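Local atomic coordinates of alcohol dehydrogenase YqhD (Escherichia coli, PDB entry 4QGS), a protein that reduces a broad range of short-chain aldehydes to their alcohols, using NADPH and one bound zinc ion per subunit. Residues L101-G106 with G145-L150; L44-G49 with G74-N79; T21-G26 with A184-V189; G111-A116 with A159-S164; A31-Q36 with L62-G67. All coordinates share one frame; numbering follows the deposited sequence.

Contact 1: residues L101-G106 with G145-L150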
# COMPACT_ATOMS: atom_id res chain seq x y z
N LEU A 101 18.27 5.10 -5.91
CA LEU A 101 18.07 4.44 -4.61
C LEU A 101 17.05 5.20 -3.77
O LEU A 101 17.37 6.22 -3.17
CB LEU A 101 19.39 4.32 -3.85
CG LEU A 101 19.32 3.57 -2.51
CD1 LEU A 101 18.78 2.17 -2.65
CD2 LEU A 101 20.70 3.54 -1.83
N ALA A 102 15.83 4.69 -3.73
CA ALA A 102 14.76 5.36 -3.00
C ALA A 102 14.85 5.03 -1.52
O ALA A 102 14.86 3.85 -1.14
CB ALA A 102 13.41 4.95 -3.56
N VAL A 103 14.91 6.06 -0.68
CA VAL A 103 14.97 5.87 0.75
C VAL A 103 13.76 6.53 1.40
O VAL A 103 13.65 7.75 1.41
CB VAL A 103 16.28 6.45 1.34
CG1 VAL A 103 16.34 6.24 2.84
CG2 VAL A 103 17.49 5.82 0.64
N GLY A 104 12.86 5.72 1.94
CA GLY A 104 11.63 6.23 2.54
C GLY A 104 10.47 5.26 2.41
O GLY A 104 10.66 4.04 2.49
N GLY A 105 9.27 5.80 2.22
CA GLY A 105 8.09 4.97 2.08
C GLY A 105 7.56 4.86 0.67
O GLY A 105 8.28 5.10 -0.30
N GLY A 106 6.29 4.49 0.54
CA GLY A 106 5.69 4.22 -0.76
C GLY A 106 5.65 5.40 -1.70
O GLY A 106 5.71 5.23 -2.93
N GLY A 145 16.84 0.50 -6.57
CA GLY A 145 16.61 -0.28 -5.38
C GLY A 145 15.97 0.64 -4.36
O GLY A 145 15.75 1.83 -4.64
N CYS A 146 15.65 0.11 -3.19
CA CYS A 146 15.07 0.95 -2.15
C CYS A 146 15.43 0.48 -0.75
O CYS A 146 15.82 -0.68 -0.52
CB CYS A 146 13.55 1.03 -2.31
SG CYS A 146 12.68 -0.56 -2.14
N VAL A 147 15.33 1.42 0.17
CA VAL A 147 15.47 1.16 1.59
C VAL A 147 14.16 1.66 2.21
O VAL A 147 13.93 2.86 2.27
CB VAL A 147 16.69 1.88 2.19
CG1 VAL A 147 16.80 1.60 3.68
CG2 VAL A 147 17.97 1.43 1.47
N LEU A 148 13.31 0.73 2.63
CA LEU A 148 11.95 1.10 3.04
C LEU A 148 11.81 1.33 4.55
O LEU A 148 12.12 0.46 5.35
CB LEU A 148 10.94 0.03 2.60
CG LEU A 148 10.78 -0.17 1.09
CD1 LEU A 148 9.72 -1.23 0.77
CD2 LEU A 148 10.44 1.14 0.39
N THR A 149 11.33 2.51 4.92
CA THR A 149 11.19 2.85 6.33
C THR A 149 9.82 2.43 6.86
O THR A 149 9.52 2.57 8.04
CB THR A 149 11.41 4.35 6.57
OG1 THR A 149 10.60 5.10 5.66
CG2 THR A 149 12.87 4.70 6.34
N LEU A 150 9.00 1.91 5.94
CA LEU A 150 7.75 1.25 6.27
C LEU A 150 7.33 0.46 5.03
O LEU A 150 7.79 0.77 3.93
CB LEU A 150 6.68 2.26 6.71
CG LEU A 150 6.18 3.32 5.73
CD1 LEU A 150 4.87 3.90 6.25
CD2 LEU A 150 7.20 4.43 5.59
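L101-G104 runs parallel to G145-L148, the two strand axes closing to 4.5 Å with only 11° between their directions. A102 and G104 supply both partners on their side of the ladder. A102 N donates to G145 O (3.0 Å) and A102 O accepts from V147 N (2.8 Å). G104 repeats the pattern, its N giving to V147 O at 3.1 Å. Its O takes T149 N at 2.9 Å, a donor standing 49° above the carbonyl plane where the chain turns off the sheet.

L101, V103 and V147 line one face. L101 CG lies anti to the backbone N (chi1 -177°), and beyond it CD1 reaches across to the G145 carbonyl carbon, 3.6 Å away; V57 and V61 of helix 57-64 pack on the same face. On the other face A102 CB and C146 CB stand alongside each other at 4.1 Å, beneath V108 and L109 of helix 106-119. The backbone angles of G104 by themselves demand glycine.

Alternate peptide groups thus pair here, while those of L101 and V103 turn to strand 42-46 and that of C146 to strand 183-186. At the C-terminal ends of these two inner strands lie G106 and T149, which bind NADP(+); between them L150 CD2 rests on G105 CA, a fit so close that a side chain on G105 would collide with it.

Contact 2: residues L44-G49 with G74-N79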
# COMPACT_ATOMS: atom_id res chain seq x y z
N LEU A 44 21.90 8.00 -7.67
CA LEU A 44 21.07 9.06 -7.12
C LEU A 44 20.18 8.51 -6.01
O LEU A 44 19.33 7.64 -6.25
CB LEU A 44 20.20 9.71 -8.21
CG LEU A 44 19.30 10.84 -7.69
CD1 LEU A 44 20.12 12.03 -7.22
CD2 LEU A 44 18.30 11.28 -8.77
N ILE A 45 20.40 9.00 -4.80
CA ILE A 45 19.57 8.69 -3.64
C ILE A 45 18.39 9.66 -3.59
O ILE A 45 18.59 10.86 -3.54
CB ILE A 45 20.36 8.81 -2.34
CG1 ILE A 45 21.52 7.81 -2.32
CG2 ILE A 45 19.44 8.62 -1.12
CD1 ILE A 45 22.30 7.84 -1.01
N THR A 46 17.18 9.12 -3.62
CA THR A 46 15.98 9.96 -3.56
C THR A 46 15.29 9.82 -2.21
O THR A 46 15.30 8.75 -1.61
CB THR A 46 15.00 9.60 -4.68
OG1 THR A 46 14.62 8.23 -4.53
CG2 THR A 46 15.64 9.79 -6.05
N TYR A 47 14.71 10.90 -1.72
CA TYR A 47 13.94 10.81 -0.48
C TYR A 47 12.85 11.87 -0.40
O TYR A 47 12.70 12.70 -1.31
CB TYR A 47 14.84 10.89 0.74
CG TYR A 47 15.73 12.11 0.80
CD1 TYR A 47 15.30 13.29 1.41
CD2 TYR A 47 17.01 12.09 0.27
CE1 TYR A 47 16.11 14.40 1.47
CE2 TYR A 47 17.83 13.20 0.33
CZ TYR A 47 17.38 14.35 0.93
OH TYR A 47 18.19 15.46 0.98
N GLY A 48 12.10 11.84 0.69
CA GLY A 48 10.90 12.64 0.82
C GLY A 48 11.11 13.94 1.56
O GLY A 48 11.90 14.79 1.13
N GLY A 49 10.42 14.09 2.68
CA GLY A 49 10.38 15.33 3.42
C GLY A 49 11.56 15.62 4.34
O GLY A 49 11.65 16.72 4.88
N GLY A 74 16.07 15.19 -2.80
CA GLY A 74 14.99 15.04 -1.85
C GLY A 74 13.79 15.88 -2.22
O GLY A 74 13.76 16.50 -3.28
N GLY A 75 12.79 15.89 -1.34
CA GLY A 75 11.62 16.72 -1.53
C GLY A 75 10.46 16.03 -2.23
O GLY A 75 9.48 16.69 -2.58
N ILE A 76 10.57 14.73 -2.46
CA ILE A 76 9.44 13.98 -3.02
C ILE A 76 8.32 14.01 -1.99
O ILE A 76 8.46 13.52 -0.87
CB ILE A 76 9.82 12.53 -3.39
CG1 ILE A 76 10.85 12.52 -4.53
CG2 ILE A 76 8.59 11.75 -3.81
CD1 ILE A 76 11.29 11.13 -4.95
N GLU A 77 7.21 14.63 -2.36
CA GLU A 77 6.11 14.82 -1.43
C GLU A 77 5.19 13.61 -1.41
O GLU A 77 5.22 12.80 -2.33
CB GLU A 77 5.33 16.09 -1.80
CG GLU A 77 5.00 16.19 -3.28
CD GLU A 77 6.10 16.90 -4.06
OE1 GLU A 77 6.90 17.63 -3.44
OE2 GLU A 77 6.18 16.72 -5.29
N PRO A 78 4.39 13.47 -0.33
CA PRO A 78 3.30 12.50 -0.41
C PRO A 78 2.44 12.89 -1.60
O PRO A 78 2.26 14.09 -1.82
CB PRO A 78 2.55 12.68 0.92
CG PRO A 78 3.55 13.33 1.83
CD PRO A 78 4.41 14.19 0.96
N ASN A 79 1.96 11.92 -2.37
CA ASN A 79 1.42 12.20 -3.70
C ASN A 79 2.47 12.95 -4.51
O ASN A 79 2.34 14.15 -4.75
CB ASN A 79 0.12 13.02 -3.62
CG ASN A 79 -1.01 12.26 -2.96
OD1 ASN A 79 -0.87 11.08 -2.62
ND2 ASN A 79 -2.13 12.94 -2.74
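The ring of Y47 lies flat over G74, whose CA sits 3.6 Å from the ring centroid and only 13° off its normal, a CH-pi contact made over the centre of the face. No side chain would fit at G74, since a CB there would run into Y47 CE1. Although Y47 CB points away from the other segment, a chi1 of 55° sets CG between the backbone N and the carbonyl carbon, and the ring extending from there lies over G74.

Two backbone bonds tie the two segments together beside this CH-pi contact. Y47 O accepts from I76 N at 3.2 Å, in the carbonyl plane and on a lone pair, and G48 O accepts from G75 N at 2.8 Å with the donor tilted 23° from the plane. A CA-H...O contact follows, from G48 CA to I76 O at 3.1 Å. I76 turns its side chain inward, its CD1 touching T46 CB at 4.0 Å.

A second shell positions these groups. V52, K53 and L58 pack around Y47, and E72 of strand 69-73 adds to them. T46 OG1 is hydrogen-bonded to T112 OG1 on helix 106-119, which is likely to steady T46, the residue I76 touches.

Here two neighbouring strands of a parallel sheet give way to loops, the usual place for a nucleotide-binding cleft in such a fold. G49 and N79, at the far ends of the paired loops, both bind NADP(+), and S107 of the same site lies close to I76.

Contact 3: residues T21-G26 with A184-V189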
# COMPACT_ATOMS: atom_id res chain seq x y z
N THR A 21 11.67 -8.50 -7.25
CA THR A 21 12.49 -7.74 -6.31
C THR A 21 13.17 -8.60 -5.25
O THR A 21 12.51 -9.32 -4.50
CB THR A 21 11.66 -6.64 -5.61
OG1 THR A 21 11.10 -5.77 -6.60
CG2 THR A 21 12.54 -5.83 -4.65
N ARG A 22 14.49 -8.51 -5.17
CA ARG A 22 15.24 -9.20 -4.14
C ARG A 22 15.03 -8.52 -2.79
O ARG A 22 15.22 -7.32 -2.67
CB ARG A 22 16.74 -9.22 -4.47
CG ARG A 22 17.61 -9.83 -3.37
CD ARG A 22 19.09 -9.72 -3.72
NE ARG A 22 19.42 -10.42 -4.96
CZ ARG A 22 19.68 -11.72 -5.04
NH1 ARG A 22 19.64 -12.49 -3.96
NH2 ARG A 22 19.98 -12.26 -6.22
N ILE A 23 14.64 -9.30 -1.79
CA ILE A 23 14.40 -8.76 -0.45
C ILE A 23 15.58 -8.99 0.46
O ILE A 23 15.99 -10.13 0.68
CB ILE A 23 13.16 -9.41 0.19
CG1 ILE A 23 11.93 -9.22 -0.70
CG2 ILE A 23 12.92 -8.84 1.58
CD1 ILE A 23 11.54 -7.79 -0.90
N LEU A 24 16.13 -7.90 1.00
CA LEU A 24 17.17 -8.00 2.01
C LEU A 24 16.53 -7.63 3.33
O LEU A 24 16.27 -6.45 3.59
CB LEU A 24 18.34 -7.08 1.67
CG LEU A 24 18.99 -7.26 0.29
CD1 LEU A 24 20.09 -6.24 0.05
CD2 LEU A 24 19.52 -8.67 0.11
N PHE A 25 16.23 -8.63 4.15
CA PHE A 25 15.42 -8.40 5.35
C PHE A 25 16.19 -8.57 6.66
O PHE A 25 17.01 -9.48 6.79
CB PHE A 25 14.22 -9.36 5.35
CG PHE A 25 13.20 -9.07 6.43
CD1 PHE A 25 12.05 -8.36 6.12
CD2 PHE A 25 13.38 -9.52 7.73
CE1 PHE A 25 11.09 -8.09 7.11
CE2 PHE A 25 12.43 -9.24 8.73
CZ PHE A 25 11.30 -8.53 8.41
N GLY A 26 15.91 -7.71 7.63
CA GLY A 26 16.35 -7.95 8.99
C GLY A 26 17.18 -6.84 9.61
O GLY A 26 17.54 -5.88 8.94
N ALA A 184 15.08 -4.57 -2.30
CA ALA A 184 14.49 -3.74 -1.26
C ALA A 184 15.11 -4.12 0.07
O ALA A 184 15.13 -5.31 0.43
CB ALA A 184 12.96 -3.91 -1.23
N VAL A 185 15.67 -3.14 0.77
CA VAL A 185 16.17 -3.36 2.12
C VAL A 185 15.06 -3.10 3.12
O VAL A 185 14.54 -1.98 3.18
CB VAL A 185 17.37 -2.46 2.47
CG1 VAL A 185 17.81 -2.71 3.90
CG2 VAL A 185 18.51 -2.71 1.49
N LEU A 186 14.71 -4.13 3.88
CA LEU A 186 13.65 -4.07 4.89
C LEU A 186 14.23 -4.38 6.26
O LEU A 186 14.43 -5.54 6.61
CB LEU A 186 12.53 -5.07 4.56
CG LEU A 186 11.43 -4.71 3.55
CD1 LEU A 186 11.99 -4.23 2.24
CD2 LEU A 186 10.56 -5.95 3.30
N ASP A 187 14.53 -3.34 7.03
CA ASP A 187 15.05 -3.51 8.38
C ASP A 187 13.99 -3.04 9.37
O ASP A 187 13.69 -1.86 9.44
CB ASP A 187 16.36 -2.72 8.55
CG ASP A 187 17.00 -2.92 9.92
OD1 ASP A 187 16.33 -3.43 10.84
OD2 ASP A 187 18.20 -2.56 10.07
N PRO A 188 13.43 -3.97 10.15
CA PRO A 188 12.38 -3.61 11.11
C PRO A 188 12.82 -2.53 12.10
O PRO A 188 11.99 -1.76 12.58
CB PRO A 188 12.13 -4.94 11.83
CG PRO A 188 12.44 -5.98 10.77
CD PRO A 188 13.63 -5.42 10.05
N VAL A 189 14.12 -2.45 12.39
CA VAL A 189 14.59 -1.43 13.33
C VAL A 189 14.27 -0.02 12.83
O VAL A 189 13.98 0.88 13.64
CB VAL A 189 16.11 -1.56 13.58
CG1 VAL A 189 16.63 -0.35 14.41
CG2 VAL A 189 16.41 -2.88 14.26
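F25 and L186 meet at about a right angle, F25 CD1 standing 3.7 Å from L186 CB. The ring also lies over a carbonyl, L186 O sitting 3.6 Å above its plane and displaced toward the rim. F25 CG is anti to the backbone N (chi1 -171°). At the far end of the ring F25 CZ touches P188 CG at 3.7 Å, and the side chains again cross perpendicularly. On the same face I23 CG2 meets L186 CD2; on the other, the L24 and V185 side chains cross obliquely, L24 CD1 4.1 Å from V185 CG2.

Between the two faces runs a parallel ladder, from R22 O with A184 N to L186 O with G26 N. Past its end D187 OD1 accepts from V189 N at 2.9 Å in an Asx turn, while OD2 holds G28 N. An alanine here would probably leave both of those N-H groups without their acceptor and let the turn loosen.

Strand 22-25 is the outermost of the sheet within this chain, and strand 183-186 links it to 144-148. W257 of helix 249-262 meets the F25 ring and Y249 packs on P188, whereas Q36 touches L24 from the opposite face.

Contact 4: residues G111-A116 with A159-S164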
# COMPACT_ATOMS: atom_id res chain seq x y z
N GLY A 111 7.42 7.55 -6.79
CA GLY A 111 7.99 8.63 -7.57
C GLY A 111 9.29 8.21 -8.22
O GLY A 111 9.60 8.60 -9.33
N THR A 112 10.06 7.40 -7.51
CA THR A 112 11.34 6.96 -8.05
C THR A 112 11.12 5.98 -9.19
O THR A 112 11.87 5.97 -10.17
CB THR A 112 12.22 6.36 -6.93
OG1 THR A 112 12.43 7.37 -5.93
CG2 THR A 112 13.56 5.92 -7.49
N LYS A 113 10.07 5.17 -9.09
CA LYS A 113 9.72 4.25 -10.17
C LYS A 113 9.46 5.05 -11.44
O LYS A 113 9.88 4.68 -12.54
CB LYS A 113 8.50 3.41 -9.81
CG LYS A 113 8.77 2.31 -8.78
CD LYS A 113 7.55 1.43 -8.59
CE LYS A 113 7.80 0.34 -7.57
NZ LYS A 113 6.62 -0.57 -7.42
N PHE A 114 8.77 6.17 -11.28
CA PHE A 114 8.45 7.01 -12.41
C PHE A 114 9.72 7.62 -13.01
O PHE A 114 9.89 7.63 -14.22
CB PHE A 114 7.47 8.11 -12.01
CG PHE A 114 7.18 9.07 -13.10
CD1 PHE A 114 6.37 8.71 -14.17
CD2 PHE A 114 7.70 10.35 -13.07
CE1 PHE A 114 6.10 9.60 -15.18
CE2 PHE A 114 7.43 11.24 -14.07
CZ PHE A 114 6.63 10.87 -15.14
N ILE A 115 10.61 8.11 -12.15
CA ILE A 115 11.87 8.67 -12.61
C ILE A 115 12.67 7.64 -13.42
O ILE A 115 13.19 7.96 -14.49
CB ILE A 115 12.72 9.17 -11.43
CG1 ILE A 115 12.00 10.31 -10.71
CG2 ILE A 115 14.08 9.64 -11.90
CD1 ILE A 115 12.61 10.67 -9.34
N ALA A 116 12.74 6.41 -12.93
CA ALA A 116 13.48 5.34 -13.59
C ALA A 116 12.98 5.06 -15.00
O ALA A 116 13.76 4.82 -15.92
CB ALA A 116 13.42 4.07 -12.75
N ALA A 159 6.90 -2.31 -9.70
CA ALA A 159 5.79 -2.01 -10.60
C ALA A 159 4.53 -1.65 -9.82
O ALA A 159 3.89 -2.51 -9.23
CB ALA A 159 5.51 -3.18 -11.50
N GLY A 160 4.16 -0.38 -9.84
CA GLY A 160 3.05 0.06 -9.04
C GLY A 160 3.42 1.38 -8.41
O GLY A 160 4.17 1.44 -7.43
N ALA A 161 2.90 2.45 -9.00
CA ALA A 161 3.25 3.78 -8.58
C ALA A 161 2.13 4.74 -8.92
O ALA A 161 1.59 4.71 -10.03
CB ALA A 161 4.55 4.22 -9.22
N VAL A 162 1.77 5.58 -7.97
CA VAL A 162 0.67 6.50 -8.16
C VAL A 162 1.17 7.94 -8.14
O VAL A 162 1.50 8.49 -7.09
CB VAL A 162 -0.41 6.29 -7.10
CG1 VAL A 162 -1.71 6.92 -7.55
CG2 VAL A 162 -0.62 4.80 -6.85
N ILE A 163 1.24 8.54 -9.33
CA ILE A 163 1.83 9.86 -9.52
C ILE A 163 0.77 10.94 -9.64
O ILE A 163 -0.27 10.73 -10.27
CB ILE A 163 2.73 9.90 -10.78
CG1 ILE A 163 3.75 8.77 -10.75
CG2 ILE A 163 3.41 11.26 -10.94
CD1 ILE A 163 4.63 8.77 -9.52
N SER A 164 1.03 12.09 -9.04
CA SER A 164 0.12 13.22 -9.10
C SER A 164 0.75 14.35 -9.91
O SER A 164 1.96 14.55 -9.85
CB SER A 164 -0.23 13.71 -7.70
OG SER A 164 -0.34 12.62 -6.79
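K113 stretches its side chain from helix 106-119 to the residues leading into strand 161-163. Extended beyond CG, it passes CD at 3.6 Å from G160 O and ends with NZ hydrogen-bonded to that same oxygen at 3.2 Å. The donor comes in from the side, with a C=O...N angle of 116°, tilted 34° from the carbonyl plane. At the root of the side chain, K113 CB packs on A161 CB at 4.1 Å, so the lysine joins apolar packing at its base to a polar bond at its tip. An alanine here would probably leave G160 O without this donor and open a gap beside A159 and G160.

I163 makes the apolar half of the contact. Its CD1 lies 3.8 Å from F114 CB, and the I163 side chain crosses that of F114 at about a right angle. The same methyl rests against G111 CA at 3.9 Å. F174 of the partner strand 172-174 touches K113, F114, A161 and I163, while L85 of helix 82-95 packs on both F114 and I163.

The strand crosses the helix almost perpendicularly, at -88°, with the axes 7.8 Å apart. It belongs to a two-stranded antiparallel sheet laid across helix 106-119 at the cofactor site: G160 binds NADP(+), and D110, another NADP(+)-binding residue, lies one turn before F114 and close to A161.

Contact 5: residues A31-Q36 with L62-G67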
# COMPACT_ATOMS: atom_id res chain seq x y z
N ALA A 31 23.59 -3.88 5.57
CA ALA A 31 24.91 -4.48 5.33
C ALA A 31 24.99 -5.16 3.95
O ALA A 31 26.08 -5.37 3.43
CB ALA A 31 25.23 -5.48 6.43
N GLY A 32 23.84 -5.49 3.38
CA GLY A 32 23.79 -6.14 2.08
C GLY A 32 23.60 -5.19 0.91
O GLY A 32 23.57 -5.63 -0.24
N LEU A 33 23.45 -3.90 1.19
CA LEU A 33 23.13 -2.91 0.17
C LEU A 33 24.23 -2.68 -0.87
O LEU A 33 24.01 -2.74 -2.07
CB LEU A 33 22.81 -1.56 0.83
CG LEU A 33 22.71 -0.34 -0.09
CD1 LEU A 33 21.53 -0.52 -1.02
CD2 LEU A 33 22.54 0.92 0.71
N ARG A 34 25.43 -2.40 -0.38
CA ARG A 34 26.53 -2.01 -1.25
C ARG A 34 26.80 -3.00 -2.39
O ARG A 34 27.02 -2.60 -3.54
CB ARG A 34 27.79 -1.83 -0.39
CG ARG A 34 28.95 -1.22 -1.14
CD ARG A 34 30.17 -1.08 -0.25
NE ARG A 34 31.22 -0.34 -0.94
CZ ARG A 34 31.55 0.92 -0.69
NH1 ARG A 34 32.53 1.50 -1.38
NH2 ARG A 34 30.92 1.61 0.25
N GLU A 35 26.78 -4.29 -2.08
CA GLU A 35 27.12 -5.30 -3.07
C GLU A 35 26.08 -5.39 -4.19
O GLU A 35 26.35 -5.96 -5.26
CB GLU A 35 27.31 -6.66 -2.40
CG GLU A 35 26.08 -7.26 -1.76
CD GLU A 35 26.39 -8.50 -0.94
OE1 GLU A 35 26.34 -8.44 0.30
OE2 GLU A 35 26.69 -9.55 -1.55
N GLN A 36 24.91 -4.79 -3.98
CA GLN A 36 23.85 -4.83 -5.00
C GLN A 36 24.03 -3.78 -6.09
O GLN A 36 23.37 -3.81 -7.13
CB GLN A 36 22.48 -4.65 -4.36
CG GLN A 36 22.18 -5.59 -3.21
CD GLN A 36 22.10 -7.04 -3.63
OE1 GLN A 36 21.63 -7.36 -4.73
NE2 GLN A 36 22.54 -7.93 -2.76
N LEU A 62 24.34 6.50 3.34
CA LEU A 62 25.54 7.19 2.87
C LEU A 62 26.80 6.47 3.34
O LEU A 62 27.73 6.28 2.56
CB LEU A 62 25.54 8.65 3.35
CG LEU A 62 24.44 9.50 2.71
CD1 LEU A 62 24.37 10.87 3.35
CD2 LEU A 62 24.64 9.62 1.20
N ASP A 63 26.81 6.02 4.60
CA ASP A 63 27.95 5.26 5.11
C ASP A 63 28.13 3.93 4.38
O ASP A 63 29.26 3.53 4.08
CB ASP A 63 27.81 5.00 6.61
CG ASP A 63 28.85 4.02 7.13
OD1 ASP A 63 28.56 2.80 7.18
OD2 ASP A 63 29.96 4.47 7.48
N ALA A 64 27.03 3.23 4.10
CA ALA A 64 27.12 1.95 3.41
C ALA A 64 27.74 2.10 2.03
O ALA A 64 28.40 1.18 1.54
CB ALA A 64 25.73 1.31 3.30
N LEU A 65 27.53 3.26 1.42
CA LEU A 65 27.98 3.51 0.05
C LEU A 65 29.23 4.39 -0.02
O LEU A 65 29.57 4.90 -1.09
CB LEU A 65 26.86 4.18 -0.74
CG LEU A 65 25.57 3.37 -0.83
CD1 LEU A 65 24.62 4.10 -1.74
CD2 LEU A 65 25.89 1.98 -1.38
N LYS A 66 29.89 4.56 1.11
CA LYS A 66 31.00 5.50 1.18
C LYS A 66 32.09 5.14 0.19
O LYS A 66 32.49 3.98 0.09
CB LYS A 66 31.55 5.55 2.60
CG LYS A 66 32.41 6.75 2.87
CD LYS A 66 32.99 6.66 4.25
CE LYS A 66 34.30 7.39 4.28
NZ LYS A 66 34.14 8.85 3.98
N GLY A 67 32.56 6.12 -0.57
CA GLY A 67 33.59 5.88 -1.56
C GLY A 67 33.02 5.75 -2.96
O GLY A 67 33.73 5.85 -3.96
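R34 packs its CB, CG and CD against A64 O, with CD at 3.4 Å from that oxygen, before the guanidinium closes on peptide oxygens at and just beyond the C-terminal end of helix 57-64. CG is anti to the backbone N (chi1 -172°), and the chain stays extended as far as NE, which carries the charged group across to the other segment. NH1 and NH2 both donate to K66 O, at 2.9 and 2.8 Å, reaching it end-on and from the same face of its carbonyl plane. NH2 also gives a bond to A64 O at 2.9 Å, from 37° above that carbonyl's plane. Both acceptors lie near the plane of the guanidinium, so three bonds hold it at its edge and restrict its rotation.

Below this polar grip is a small apolar patch. L33 CD2 meets A64 CB at 4.1 Å and L65 CD2 at the same distance, the two leucines crossing at about a right angle. L65 CD2 also touches R34 CA at 4.0 Å, which brings the patch up against the root of the arginine. L33 continues inward to F183 and L65 to V70, and both touch L101 in the core of the sheet, whereas M68 packs on R34.

L65 is where the chain leaves helical geometry, and the positive charge of R34 would probably be stabilised by the carbonyls at this helix C-terminus. The contact joins the connection after strand 22-25 to the end of helix 57-64, a partly buried join of the parallel alpha/beta domain whose centre lies about 27 Å from the centre of the chain.

In the fold
Contacts 1, 2 and 3 reach one parallel sheet, so their chemistry is largely backbone pairing. Contact 1 is buried at its middle and bonded on both flanks, through L44 and T46 to contact 2 and through V185 to contact 3. Contact 3 is partly buried, at an outer strand, and leans on aromatic packing; contact 2 lies where strands become loops, with glycines prominent. Contact 4, also buried, sets a helix against a separate small sheet and relies on side chains, as does the more peripheral contact 5, whose arginine bonds to backbone oxygens. Contacts 1, 2 and 4 contain NADP(+)-binding residues; contacts 3 and 5 contain none and join through L24 and Q36.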